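Local coordinates for histidine triad (HIT) protein (Sinorhizobium meliloti, PDB 3NRD) that probably binds nucleotides through its histidine triad (HIT) domain, the part present here, and may act catalytically, at residues 18-22 with 23-27; 57-60 with 61-65; 70-74 with 75-79; 120-123 with 124-127. All coordinates share one frame; numbering follows the deposited sequence.

Contact 1. Residues 18-22 with 23-27; sequences IGTLG and LCQMR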
ATOM      1  N   ILE A  18      11.256   3.704 -16.625  1.00 24.32           N
ATOM      2  CA  ILE A  18      12.230   4.735 -16.227  1.00 25.73           C
ATOM      3  C   ILE A  18      13.479   4.179 -15.529  1.00 26.33           C
ATOM      4  O   ILE A  18      14.273   4.958 -15.016  1.00 28.56           O
ATOM      5  CB  ILE A  18      11.556   5.860 -15.353  1.00 25.43           C
ATOM      6  CG1 ILE A  18      11.016   5.333 -14.035  1.00 25.33           C
ATOM      7  CG2 ILE A  18      10.404   6.541 -16.133  1.00 25.81           C
ATOM      8  CD1 ILE A  18      10.480   6.431 -13.156  1.00 22.94           C
ATOM      9  N   GLY A  19      13.663   2.862 -15.536  1.00 26.62           N
ATOM     10  CA  GLY A  19      14.846   2.230 -14.956  1.00 26.73           C
ATOM     11  C   GLY A  19      14.512   0.979 -14.169  1.00 25.66           C
ATOM     12  O   GLY A  19      13.360   0.610 -14.013  1.00 24.91           O
ATOM     13  N   THR A  20      15.559   0.336 -13.692  1.00 25.76           N
ATOM     14  CA  THR A  20      15.469  -0.838 -12.844  1.00 25.53           C
ATOM     15  C   THR A  20      16.332  -0.576 -11.645  1.00 24.53           C
ATOM     16  O   THR A  20      17.360   0.080 -11.770  1.00 25.52           O
ATOM     17  CB  THR A  20      15.966  -2.067 -13.619  1.00 26.40           C
ATOM     18  OG1 THR A  20      15.180  -2.184 -14.817  1.00 26.77           O
ATOM     19  CG2 THR A  20      15.822  -3.339 -12.807  1.00 26.97           C
ATOM     20  N   LEU A  21      15.894  -1.073 -10.500  1.00 23.68           N
ATOM     21  CA  LEU A  21      16.658  -1.082  -9.259  1.00 24.22           C
ATOM     22  C   LEU A  21      17.320  -2.457  -9.205  1.00 24.56           C
ATOM     23  O   LEU A  21      17.757  -2.923 -10.254  1.00 26.91           O
ATOM     24  CB  LEU A  21      15.744  -0.753  -8.081  1.00 23.00           C
ATOM     25  CG  LEU A  21      15.086   0.633  -8.102  1.00 23.29           C
ATOM     26  CD1 LEU A  21      14.171   0.783  -6.886  1.00 21.80           C
ATOM     27  CD2 LEU A  21      16.100   1.777  -8.160  1.00 19.50           C
ATOM     28  N   GLY A  22      17.462  -3.097  -8.053  1.00 23.81           N
ATOM     29  CA  GLY A  22      18.000  -4.452  -8.006  1.00 23.94           C
ATOM     30  C   GLY A  22      16.955  -5.514  -8.280  1.00 23.24           C
ATOM     31  O   GLY A  22      17.106  -6.396  -9.125  1.00 24.07           O
ATOM     32  N   LEU A  23      15.908  -5.456  -7.500  1.00 21.98           N
ATOM     33  CA  LEU A  23      14.818  -6.388  -7.624  1.00 21.84           C
ATOM     34  C   LEU A  23      13.722  -5.852  -8.553  1.00 21.46           C
ATOM     35  O   LEU A  23      13.174  -6.633  -9.334  1.00 20.44           O
ATOM     36  CB  LEU A  23      14.230  -6.670  -6.257  1.00 20.83           C
ATOM     37  CG  LEU A  23      12.986  -7.566  -6.197  1.00 21.50           C
ATOM     38  CD1 LEU A  23      13.251  -8.914  -6.811  1.00 21.66           C
ATOM     39  CD2 LEU A  23      12.537  -7.670  -4.725  1.00 18.70           C
ATOM     40  N   CYS A  24      13.388  -4.562  -8.418  1.00 20.74           N
ATOM     41  CA  CYS A  24      12.207  -3.987  -9.051  1.00 21.16           C
ATOM     42  C   CYS A  24      12.522  -3.186 -10.307  1.00 22.11           C
ATOM     43  O   CYS A  24      13.431  -2.362 -10.295  1.00 22.72           O
ATOM     44  CB  CYS A  24      11.479  -3.075  -8.097  1.00 20.00           C
ATOM     45  SG  CYS A  24      10.642  -3.940  -6.773  1.00 23.46           S
ATOM     46  N   GLN A  25      11.779  -3.447 -11.388  1.00 22.68           N
ATOM     47  CA  GLN A  25      11.642  -2.499 -12.479  1.00 23.47           C
ATOM     48  C   GLN A  25      10.809  -1.320 -11.981  1.00 23.42           C
ATOM     49  O   GLN A  25       9.879  -1.519 -11.196  1.00 22.43           O
ATOM     50  CB  GLN A  25      10.936  -3.117 -13.668  1.00 24.71           C
ATOM     51  CG  GLN A  25      11.765  -4.153 -14.414  1.00 26.66           C
ATOM     52  CD  GLN A  25      11.001  -4.856 -15.520  1.00 28.82           C
ATOM     53  OE1 GLN A  25      10.013  -4.337 -16.018  1.00 28.01           O
ATOM     54  NE2 GLN A  25      11.451  -6.074 -15.889  1.00 30.41           N
HETATM   55  N   MSE A  26      11.151  -0.114 -12.441  1.00 22.83           N
HETATM   56  CA  MSE A  26      10.420   1.107 -12.118  1.00 22.54           C
HETATM   57  C   MSE A  26       9.727   1.609 -13.359  1.00 22.68           C
HETATM   58  O   MSE A  26      10.351   1.707 -14.433  1.00 23.82           O
HETATM   59  CB  MSE A  26      11.346   2.222 -11.658  1.00 22.01           C
HETATM   60  CG  MSE A  26      12.055   1.964 -10.403  1.00 23.67           C
HETATM   61 SE   MSE A  26      13.096   3.540  -9.808  0.75 26.58          SE
HETATM   62  CE  MSE A  26      11.576   4.674  -9.695  1.00 26.93           C
ATOM     63  N   ARG A  27       8.452   1.946 -13.217  1.00 22.04           N
ATOM     64  CA  ARG A  27       7.713   2.578 -14.288  1.00 22.16           C
ATOM     65  C   ARG A  27       6.982   3.781 -13.773  1.00 21.42           C
ATOM     66  O   ARG A  27       6.556   3.788 -12.655  1.00 20.77           O
ATOM     67  CB  ARG A  27       6.719   1.623 -14.895  1.00 22.07           C
ATOM     68  CG  ARG A  27       7.374   0.399 -15.450  1.00 25.18           C
ATOM     69  CD  ARG A  27       6.398  -0.535 -16.094  1.00 26.08           C
ATOM     70  NE  ARG A  27       6.046  -0.200 -17.468  1.00 27.01           N
ATOM     71  CZ  ARG A  27       6.809  -0.406 -18.535  1.00 28.33           C
ATOM     72  NH1 ARG A  27       8.045  -0.877 -18.429  1.00 29.94           N
ATOM     73  NH2 ARG A  27       6.332  -0.102 -19.737  1.00 29.42           N
TER
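M26, a selenomethionine, lies between I18 and L21, its two neighbours across the tight hairpin that joins strands 15-20 and 24-29. The M26 side chain crosses that of L21 obliquely, with SE of M26 3.9 Å from CD2 of L21. At the root of the M26 side chain, CB of M26 meets CG1 of I18 at 3.9 Å. I18 holds CG1 between its own N and carbonyl carbon (chi1 63°), which brings that branch against CB of M26, with CG2 anti to the carbonyl carbon. T20 and Q25 lie on the other face of the hairpin, side by side and pointing the same way, with OG1 of T20 4.0 Å from CG of Q25; the amide end of Q25 goes on to bond Q42. The backbone ties the two strands: L21 N gives a 2.8 Å bond to C24 O that closes the turn, M26 N bonds G19 O at 2.8 Å, and I18 N bonds M26 O at 3.1 Å. A side chain at G19 would press on the carbonyl O of I18. The chemistry is thus two-sided: the I18, L21 and M26 side is apolar, beside L37 of the adjacent strand, and I18 and L21 meet helices 121-134 and 54-75; the T20 and Q25 side is polar.

Contact 2. Residues 57-60 with 61-65; sequences QAML and TFETN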
ATOM      1  N   GLN A  57      11.246  -9.764   0.038  1.00 19.64           N
ATOM      2  CA  GLN A  57      10.387  -8.826   0.787  1.00 19.69           C
ATOM      3  C   GLN A  57      11.178  -7.669   1.389  1.00 19.55           C
ATOM      4  O   GLN A  57      10.710  -6.554   1.415  1.00 19.66           O
ATOM      5  CB  GLN A  57       9.682  -9.517   1.929  1.00 18.81           C
ATOM      6  CG  GLN A  57       8.695 -10.538   1.515  1.00 20.12           C
ATOM      7  CD  GLN A  57       8.074 -11.220   2.685  1.00 20.24           C
ATOM      8  OE1 GLN A  57       7.814 -10.605   3.711  1.00 18.33           O
ATOM      9  NE2 GLN A  57       7.780 -12.481   2.525  1.00 21.39           N
ATOM     10  N   ALA A  58      12.364  -7.964   1.892  1.00 20.93           N
ATOM     11  CA  ALA A  58      13.265  -6.961   2.461  1.00 21.69           C
ATOM     12  C   ALA A  58      13.773  -6.021   1.390  1.00 21.47           C
ATOM     13  O   ALA A  58      13.774  -4.806   1.596  1.00 22.41           O
ATOM     14  CB  ALA A  58      14.476  -7.646   3.176  1.00 21.10           C
HETATM   15  N   MSE A  59      14.240  -6.594   0.274  1.00 22.07           N
HETATM   16  CA  MSE A  59      14.689  -5.833  -0.898  1.00 21.64           C
HETATM   17  C   MSE A  59      13.583  -4.895  -1.371  1.00 21.13           C
HETATM   18  O   MSE A  59      13.842  -3.717  -1.690  1.00 20.65           O
HETATM   19  CB  MSE A  59      15.068  -6.738  -2.098  1.00 22.66           C
HETATM   20  CG  MSE A  59      16.542  -7.250  -2.240  1.00 24.17           C
HETATM   21 SE   MSE A  59      17.887  -5.898  -2.268  0.75 21.69          SE
HETATM   22  CE  MSE A  59      16.929  -4.321  -2.709  1.00 33.01           C
ATOM     23  N   LEU A  60      12.360  -5.422  -1.457  1.00 20.30           N
ATOM     24  CA  LEU A  60      11.219  -4.620  -1.926  1.00 19.57           C
ATOM     25  C   LEU A  60      10.893  -3.486  -0.960  1.00 19.27           C
ATOM     26  O   LEU A  60      10.505  -2.414  -1.385  1.00 18.24           O
ATOM     27  CB  LEU A  60       9.965  -5.483  -2.122  1.00 18.69           C
ATOM     28  CG  LEU A  60       8.653  -4.766  -2.467  1.00 17.88           C
ATOM     29  CD1 LEU A  60       8.862  -4.002  -3.796  1.00 16.11           C
ATOM     30  CD2 LEU A  60       7.460  -5.765  -2.522  1.00 14.89           C
ATOM     31  N   THR A  61      10.947  -3.776   0.338  1.00 19.93           N
ATOM     32  CA  THR A  61      10.696  -2.762   1.381  1.00 19.97           C
ATOM     33  C   THR A  61      11.574  -1.556   1.170  1.00 18.65           C
ATOM     34  O   THR A  61      11.095  -0.445   1.058  1.00 17.39           O
ATOM     35  CB  THR A  61      10.928  -3.376   2.799  1.00 20.69           C
ATOM     36  OG1 THR A  61       9.958  -4.406   2.984  1.00 22.60           O
ATOM     37  CG2 THR A  61      10.816  -2.338   3.908  1.00 20.87           C
ATOM     38  N   PHE A  62      12.858  -1.803   1.042  1.00 19.00           N
ATOM     39  CA  PHE A  62      13.831  -0.712   1.006  1.00 20.23           C
ATOM     40  C   PHE A  62      13.918  -0.040  -0.338  1.00 19.27           C
ATOM     41  O   PHE A  62      14.187   1.143  -0.388  1.00 19.73           O
ATOM     42  CB  PHE A  62      15.175  -1.217   1.517  1.00 21.10           C
ATOM     43  CG  PHE A  62      15.111  -1.512   2.983  1.00 23.22           C
ATOM     44  CD1 PHE A  62      14.889  -0.481   3.886  1.00 24.00           C
ATOM     45  CD2 PHE A  62      15.187  -2.779   3.450  1.00 25.54           C
ATOM     46  CE1 PHE A  62      14.765  -0.727   5.217  1.00 26.36           C
ATOM     47  CE2 PHE A  62      15.088  -3.019   4.785  1.00 27.76           C
ATOM     48  CZ  PHE A  62      14.888  -1.991   5.669  1.00 25.21           C
ATOM     49  N   GLU A  63      13.704  -0.800  -1.404  1.00 18.71           N
ATOM     50  CA  GLU A  63      13.537  -0.211  -2.735  1.00 18.93           C
ATOM     51  C   GLU A  63      12.296   0.673  -2.729  1.00 18.33           C
ATOM     52  O   GLU A  63      12.365   1.780  -3.219  1.00 18.04           O
ATOM     53  CB  GLU A  63      13.477  -1.279  -3.858  1.00 18.50           C
ATOM     54  CG  GLU A  63      14.877  -1.769  -4.237  1.00 19.42           C
ATOM     55  CD  GLU A  63      14.908  -2.843  -5.347  1.00 22.13           C
ATOM     56  OE1 GLU A  63      13.871  -3.104  -5.993  1.00 21.32           O
ATOM     57  OE2 GLU A  63      15.989  -3.439  -5.588  1.00 22.04           O
ATOM     58  N   THR A  64      11.186   0.190  -2.155  1.00 18.64           N
ATOM     59  CA  THR A  64       9.946   0.991  -2.085  1.00 18.34           C
ATOM     60  C   THR A  64      10.164   2.300  -1.323  1.00 18.52           C
ATOM     61  O   THR A  64       9.764   3.361  -1.796  1.00 18.85           O
ATOM     62  CB  THR A  64       8.789   0.209  -1.476  1.00 18.25           C
ATOM     63  OG1 THR A  64       8.433  -0.886  -2.339  1.00 17.91           O
ATOM     64  CG2 THR A  64       7.555   1.101  -1.300  1.00 18.96           C
ATOM     65  N   ASN A  65      10.868   2.194  -0.198  1.00 19.05           N
ATOM     66  CA  ASN A  65      11.045   3.265   0.740  1.00 19.71           C
ATOM     67  C   ASN A  65      12.081   4.258   0.240  1.00 20.52           C
ATOM     68  O   ASN A  65      11.899   5.468   0.430  1.00 19.88           O
ATOM     69  CB  ASN A  65      11.369   2.709   2.142  1.00 20.30           C
ATOM     70  CG  ASN A  65      10.164   1.955   2.763  1.00 21.28           C
ATOM     71  OD1 ASN A  65       9.070   1.983   2.206  1.00 22.49           O
ATOM     72  ND2 ASN A  65      10.381   1.259   3.874  1.00 16.22           N
TER
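T61 grips Q57 O twice, once through its amide N at 3.0 Å and once through OG1 at 2.8 Å, the two donors reaching the oxygen from opposite faces of the carbonyl plane. T64 repeats this one turn later on L60 O, with its OG1 2.7 Å from that oxygen. In both threonines OG1 sits beside the backbone N (chi1 -64° in T61), which turns the hydroxyl back toward the carbonyl four residues earlier. The T61 hydroxyl has a further partner, the OG1 of T61 of the second subunit, and Q57 OE1 takes a bond from N65 ND2 of that subunit. A valine in place of T61 would probably leave Q57 O with the amide N as its one donor within the helix and the T61 of the second subunit without its mate. F62 N and E63 N bond A58 O and M59 O in ordinary helical fashion. Beside the first of these, CD2 of F62 comes to 3.1 Å from A58 O, and CG2 of T61 stands over the middle of the F62 ring. M59, a selenomethionine, bends at chi2 and chi3 to bring CE against the E63 chain, 3.6 Å from CG of E63. The carboxylate of E63 is itself satisfied elsewhere, OE2 by L23 N and OE1 by C24 N of the hairpin turn. Carbonyls and hydroxyls alike are therefore used inside helix 54-75 or across the subunit boundary, and the pairing of T61 with its own copy implies that this turn lies where the dimer's two helices meet.

Contact 3. Residues 70-74 with 75-79; sequences GLKKA and TGAEK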
ATOM      1  N   GLY A  70      12.692   9.406  -2.318  1.00 21.33           N
ATOM      2  CA  GLY A  70      13.146  10.071  -3.534  1.00 21.44           C
ATOM      3  C   GLY A  70      12.034  10.818  -4.249  1.00 21.45           C
ATOM      4  O   GLY A  70      12.215  11.953  -4.656  1.00 21.63           O
ATOM      5  N   LEU A  71      10.886  10.170  -4.388  1.00 20.44           N
ATOM      6  CA  LEU A  71       9.737  10.785  -5.041  1.00 20.89           C
ATOM      7  C   LEU A  71       9.294  12.011  -4.286  1.00 22.02           C
ATOM      8  O   LEU A  71       8.995  13.029  -4.920  1.00 22.97           O
ATOM      9  CB  LEU A  71       8.580   9.776  -5.185  1.00 20.03           C
ATOM     10  CG  LEU A  71       7.300  10.263  -5.855  1.00 20.85           C
ATOM     11  CD1 LEU A  71       7.557  10.788  -7.251  1.00 18.44           C
ATOM     12  CD2 LEU A  71       6.235   9.114  -5.883  1.00 19.48           C
ATOM     13  N   LYS A  72       9.273  11.934  -2.946  1.00 22.31           N
ATOM     14  CA  LYS A  72       8.853  13.056  -2.127  1.00 23.04           C
ATOM     15  C   LYS A  72       9.814  14.211  -2.280  1.00 23.89           C
ATOM     16  O   LYS A  72       9.390  15.360  -2.416  1.00 24.13           O
ATOM     17  CB  LYS A  72       8.719  12.676  -0.651  1.00 23.83           C
ATOM     18  CG  LYS A  72       7.963  13.734   0.191  1.00 24.48           C
ATOM     19  CD  LYS A  72       7.753  13.269   1.669  1.00 27.87           C
ATOM     20  CE  LYS A  72       7.032  14.310   2.584  1.00 31.02           C
ATOM     21  NZ  LYS A  72       6.361  13.673   3.823  1.00 30.20           N
ATOM     22  N   LYS A  73      11.107  13.914  -2.276  1.00 24.60           N
ATOM     23  CA  LYS A  73      12.128  14.942  -2.489  1.00 26.09           C
ATOM     24  C   LYS A  73      11.996  15.588  -3.891  1.00 25.55           C
ATOM     25  O   LYS A  73      11.994  16.807  -4.005  1.00 26.22           O
ATOM     26  CB  LYS A  73      13.541  14.357  -2.249  1.00 27.37           C
ATOM     27  CG  LYS A  73      14.604  15.429  -2.100  1.00 32.83           C
ATOM     28  CD  LYS A  73      16.013  14.872  -1.850  1.00 38.70           C
ATOM     29  CE  LYS A  73      17.033  16.032  -1.793  1.00 41.86           C
ATOM     30  NZ  LYS A  73      18.443  15.540  -1.784  1.00 44.79           N
ATOM     31  N   ALA A  74      11.845  14.772  -4.927  1.00 23.48           N
ATOM     32  CA  ALA A  74      11.761  15.279  -6.312  1.00 24.43           C
ATOM     33  C   ALA A  74      10.500  16.134  -6.575  1.00 24.39           C
ATOM     34  O   ALA A  74      10.572  17.092  -7.348  1.00 25.41           O
ATOM     35  CB  ALA A  74      11.847  14.142  -7.320  1.00 22.28           C
ATOM     36  N   THR A  75       9.396  15.844  -5.884  1.00 23.63           N
ATOM     37  CA  THR A  75       8.118  16.544  -6.137  1.00 24.35           C
ATOM     38  C   THR A  75       7.795  17.662  -5.132  1.00 24.79           C
ATOM     39  O   THR A  75       6.948  18.497  -5.403  1.00 25.14           O
ATOM     40  CB  THR A  75       6.948  15.566  -6.087  1.00 23.57           C
ATOM     41  OG1 THR A  75       6.955  14.939  -4.806  1.00 22.82           O
ATOM     42  CG2 THR A  75       7.061  14.505  -7.193  1.00 22.92           C
ATOM     43  N   GLY A  76       8.434  17.669  -3.969  1.00 24.25           N
ATOM     44  CA  GLY A  76       7.995  18.542  -2.874  1.00 24.86           C
ATOM     45  C   GLY A  76       6.617  18.144  -2.315  1.00 24.54           C
ATOM     46  O   GLY A  76       5.917  18.972  -1.759  1.00 24.84           O
ATOM     47  N   ALA A  77       6.235  16.871  -2.477  1.00 23.19           N
ATOM     48  CA  ALA A  77       4.938  16.372  -2.069  1.00 23.25           C
ATOM     49  C   ALA A  77       4.723  16.487  -0.555  1.00 23.45           C
ATOM     50  O   ALA A  77       5.663  16.328   0.214  1.00 22.84           O
ATOM     51  CB  ALA A  77       4.801  14.895  -2.495  1.00 21.58           C
ATOM     52  N   GLU A  78       3.482  16.733  -0.138  1.00 24.21           N
ATOM     53  CA  GLU A  78       3.127  16.678   1.299  1.00 24.41           C
ATOM     54  C   GLU A  78       3.096  15.250   1.866  1.00 23.32           C
ATOM     55  O   GLU A  78       3.424  15.042   3.034  1.00 23.08           O
ATOM     56  CB  GLU A  78       1.776  17.342   1.517  1.00 25.55           C
ATOM     57  CG  GLU A  78       1.845  18.830   1.281  1.00 29.06           C
ATOM     58  CD  GLU A  78       0.505  19.492   1.019  1.00 32.03           C
ATOM     59  OE1 GLU A  78      -0.572  18.893   1.290  1.00 30.92           O
ATOM     60  OE2 GLU A  78       0.563  20.642   0.526  1.00 35.42           O
ATOM     61  N   LYS A  79       2.694  14.278   1.039  1.00 21.92           N
ATOM     62  CA  LYS A  79       2.479  12.915   1.493  1.00 21.40           C
ATOM     63  C   LYS A  79       2.660  11.912   0.366  1.00 20.36           C
ATOM     64  O   LYS A  79       2.197  12.137  -0.765  1.00 20.96           O
ATOM     65  CB  LYS A  79       1.073  12.776   2.077  1.00 21.77           C
ATOM     66  CG  LYS A  79       0.788  11.483   2.839  1.00 21.51           C
ATOM     67  CD  LYS A  79       1.532  11.415   4.176  1.00 23.13           C
ATOM     68  CE  LYS A  79       1.293  10.074   4.874  1.00 21.07           C
ATOM     69  NZ  LYS A  79       1.900   8.943   4.153  1.00 19.05           N
TER
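T75 bonds L71 O from opposite faces of its carbonyl plane, with the amide N at 3.0 Å and OG1 at 2.8 Å, as helix 54-75 comes to its end. Its chi1 of 58° lodges OG1 between N and the carbonyl carbon, where the same hydroxyl also accepts from A77 N at 3.1 Å, an ST turn. G76 leaves the helix with positive phi, and its N and that of A77 make weak bonds to K72 O. Were T75 replaced by alanine, L71 O and A77 N would probably each lose a partner, leaving the turn less firmly fixed. Apolar contact is small: CD1 of L71 meets CG2 of T75 at 3.8 Å. K72 runs out extended, its CE 3.4 Å from A77 O, and NZ makes a weak bond to E78 O; its stronger partner is the carboxylate of E48 of the second subunit. Past the turn, E78 and K79 both face R99 in a classic beta bulge that starts strand 79-84. L71 and T75 both pack on F127 of helix 121-134, while L71, T75 and A77 touch A98 of strand 94-99, so the helix end is wedged between that sheet and the last helix.

Contact 4. Residues 120-123 with 124-127; sequences PEEE and HRTF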
ATOM      1  N   PRO A 120       3.110  14.404 -21.394  1.00 28.01           N
ATOM      2  CA  PRO A 120       3.905  14.797 -22.561  1.00 28.87           C
ATOM      3  C   PRO A 120       5.274  14.118 -22.547  1.00 28.16           C
ATOM      4  O   PRO A 120       5.827  13.907 -21.486  1.00 26.12           O
ATOM      5  CB  PRO A 120       4.025  16.315 -22.418  1.00 29.33           C
ATOM      6  CG  PRO A 120       2.759  16.713 -21.690  1.00 30.01           C
ATOM      7  CD  PRO A 120       2.466  15.563 -20.745  1.00 28.18           C
ATOM      8  N   GLU A 121       5.756  13.752 -23.733  1.00 28.99           N
ATOM      9  CA  GLU A 121       6.995  13.001 -23.923  0.50 29.17           C
ATOM     10  C   GLU A 121       8.163  13.616 -23.151  1.00 29.93           C
ATOM     11  O   GLU A 121       8.709  13.001 -22.224  1.00 29.05           O
ATOM     12  CB  GLU A 121       7.281  12.912 -25.433  0.50 29.97           C
ATOM     13  CG  GLU A 121       8.630  12.388 -25.873  0.50 29.43           C
ATOM     14  CD  GLU A 121       8.891  10.970 -25.462  0.50 27.31           C
ATOM     15  OE1 GLU A 121       7.904  10.224 -25.270  0.50 28.28           O
ATOM     16  OE2 GLU A 121      10.086  10.601 -25.370  0.50 22.71           O
ATOM     17  N   GLU A 122       8.535  14.833 -23.535  1.00 32.06           N
ATOM     18  CA  GLU A 122       9.712  15.470 -22.918  1.00 33.82           C
ATOM     19  C   GLU A 122       9.545  15.683 -21.406  1.00 32.91           C
ATOM     20  O   GLU A 122      10.504  15.444 -20.649  1.00 33.06           O
ATOM     21  CB  GLU A 122      10.120  16.792 -23.595  1.00 36.30           C
ATOM     22  CG  GLU A 122      11.224  17.536 -22.803  1.00 39.10           C
ATOM     23  CD  GLU A 122      11.991  18.496 -23.626  1.00 43.97           C
ATOM     24  OE1 GLU A 122      11.464  19.589 -23.925  1.00 48.33           O
ATOM     25  OE2 GLU A 122      13.146  18.159 -23.961  1.00 47.11           O
ATOM     26  N   GLU A 123       8.344  16.087 -20.983  1.00 32.54           N
ATOM     27  CA  GLU A 123       8.081  16.286 -19.563  0.50 31.42           C
ATOM     28  C   GLU A 123       8.300  15.003 -18.748  1.00 30.22           C
ATOM     29  O   GLU A 123       8.907  15.067 -17.677  1.00 29.40           O
ATOM     30  CB  GLU A 123       6.690  16.867 -19.342  0.50 31.41           C
ATOM     31  CG  GLU A 123       6.676  18.371 -19.572  0.50 32.50           C
ATOM     32  CD  GLU A 123       5.309  18.911 -19.908  0.50 32.74           C
ATOM     33  OE1 GLU A 123       4.348  18.539 -19.211  0.50 31.05           O
ATOM     34  OE2 GLU A 123       5.206  19.707 -20.869  0.50 33.28           O
ATOM     35  N   HIS A 124       7.855  13.842 -19.246  1.00 29.37           N
ATOM     36  CA  HIS A 124       8.164  12.598 -18.485  1.00 28.62           C
ATOM     37  C   HIS A 124       9.637  12.199 -18.536  1.00 28.63           C
ATOM     38  O   HIS A 124      10.142  11.612 -17.561  1.00 27.84           O
ATOM     39  CB  HIS A 124       7.234  11.387 -18.778  1.00 28.47           C
ATOM     40  CG  HIS A 124       7.307  10.795 -20.141  1.00 29.46           C
ATOM     41  ND1 HIS A 124       8.359  10.000 -20.553  1.00 29.65           N
ATOM     42  CD2 HIS A 124       6.378  10.739 -21.129  1.00 31.59           C
ATOM     43  CE1 HIS A 124       8.107   9.546 -21.765  1.00 31.09           C
ATOM     44  NE2 HIS A 124       6.905   9.964 -22.131  1.00 31.88           N
ATOM     45  N   ARG A 125      10.337  12.545 -19.608  1.00 29.65           N
ATOM     46  CA  ARG A 125      11.791  12.310 -19.650  1.00 30.81           C
ATOM     47  C   ARG A 125      12.504  13.163 -18.590  1.00 30.29           C
ATOM     48  O   ARG A 125      13.360  12.657 -17.867  1.00 30.25           O
ATOM     49  CB  ARG A 125      12.375  12.517 -21.069  1.00 32.05           C
ATOM     50  CG  ARG A 125      11.969  11.417 -22.077  1.00 34.62           C
ATOM     51  CD  ARG A 125      12.997  11.219 -23.201  1.00 40.25           C
ATOM     52  NE  ARG A 125      13.409  12.498 -23.795  1.00 43.97           N
ATOM     53  CZ  ARG A 125      12.823  13.139 -24.814  1.00 46.84           C
ATOM     54  NH1 ARG A 125      11.789  12.636 -25.486  1.00 45.81           N
ATOM     55  NH2 ARG A 125      13.321  14.318 -25.189  1.00 49.82           N
ATOM     56  N   THR A 126      12.112  14.427 -18.471  1.00 30.54           N
ATOM     57  CA  THR A 126      12.680  15.332 -17.474  1.00 30.64           C
ATOM     58  C   THR A 126      12.357  14.836 -16.067  1.00 29.11           C
ATOM     59  O   THR A 126      13.244  14.719 -15.226  1.00 28.52           O
ATOM     60  CB  THR A 126      12.165  16.795 -17.675  1.00 31.71           C
ATOM     61  OG1 THR A 126      12.564  17.249 -18.963  1.00 33.46           O
ATOM     62  CG2 THR A 126      12.736  17.768 -16.634  1.00 31.52           C
ATOM     63  N   PHE A 127      11.095  14.505 -15.828  1.00 28.35           N
ATOM     64  CA  PHE A 127      10.696  13.969 -14.526  1.00 27.09           C
ATOM     65  C   PHE A 127      11.401  12.648 -14.156  1.00 26.53           C
ATOM     66  O   PHE A 127      11.820  12.480 -13.000  1.00 24.88           O
ATOM     67  CB  PHE A 127       9.182  13.780 -14.447  1.00 26.64           C
ATOM     68  CG  PHE A 127       8.702  13.469 -13.056  1.00 26.46           C
ATOM     69  CD1 PHE A 127       8.912  14.381 -12.021  1.00 26.52           C
ATOM     70  CD2 PHE A 127       8.073  12.254 -12.768  1.00 26.50           C
ATOM     71  CE1 PHE A 127       8.484  14.099 -10.716  1.00 26.03           C
ATOM     72  CE2 PHE A 127       7.641  11.962 -11.477  1.00 25.60           C
ATOM     73  CZ  PHE A 127       7.857  12.884 -10.447  1.00 26.36           C
TER
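H124 folds its imidazole back over the first helical turn, so that E121 O lies 3.2 Å above the ring plane of H124, over the ring centre. This follows from a chi1 of 67°, which puts CG of H124 between its own N and carbonyl carbon. E121 sets out with CG anti to its N and bends at chi2 (63°), bringing its carboxylate round toward R125. R125 in turn bends at chi3, and NH1 of R125 meets OE2 of E121 at 2.7 Å in a salt bridge. The oxygen lies at the guanidinium edge, within its plane, and uses its anti lone pair, while the carboxylate and guanidinium planes stand 43° apart. E121 has two conformers, and the bridge belongs to one of them, so it may be only partly formed. CA of E122 lies over one face of the R125 guanidinium, and OE2 of E122 stays 4.0 Å from NH2 of R125, an attraction of charges with no N-H directed at the oxygen. T126 holds OG1 beside its backbone N, and that hydroxyl reaches E122 O at 3.2 Å from above the carbonyl plane, whereas T126 N approaches the same oxygen nearly in line with its C=O. F127, with CG anti to its N, swings its ring off this turn to meet W119. H124 N bonds P120 O at 3.0 Å, with P120 at the N-cap position. The glutamates of this first turn probably interact favourably with the positive end of the helix dipole; with the i to i+4 salt bridge, this is the exposed opening turn of an alpha-helix, here helix 121-134.

Contact 4 lies on the surface, whereas contacts 1, 2 and 3 are partly buried. Contacts 2 and 3 share helix 54-75, one in its first half and one at its end, and both reach the second subunit, through uncharged threonine and amide groups in contact 2 and through lysine in contact 3. Contact 1, a beta hairpin with selenomethionine packing, meets contact 2 chiefly through the E63 carboxylate, which accepts from the turn amides, with C24 SG packing on L60 CD1 beside it. Contacts 3 and 4 touch through apolar atoms, CG2 of T75 lying 3.7 Å from CZ of F127. Contacts 2 and 4, with centres about 26 Å apart, lie on opposite sides of the chain's centre.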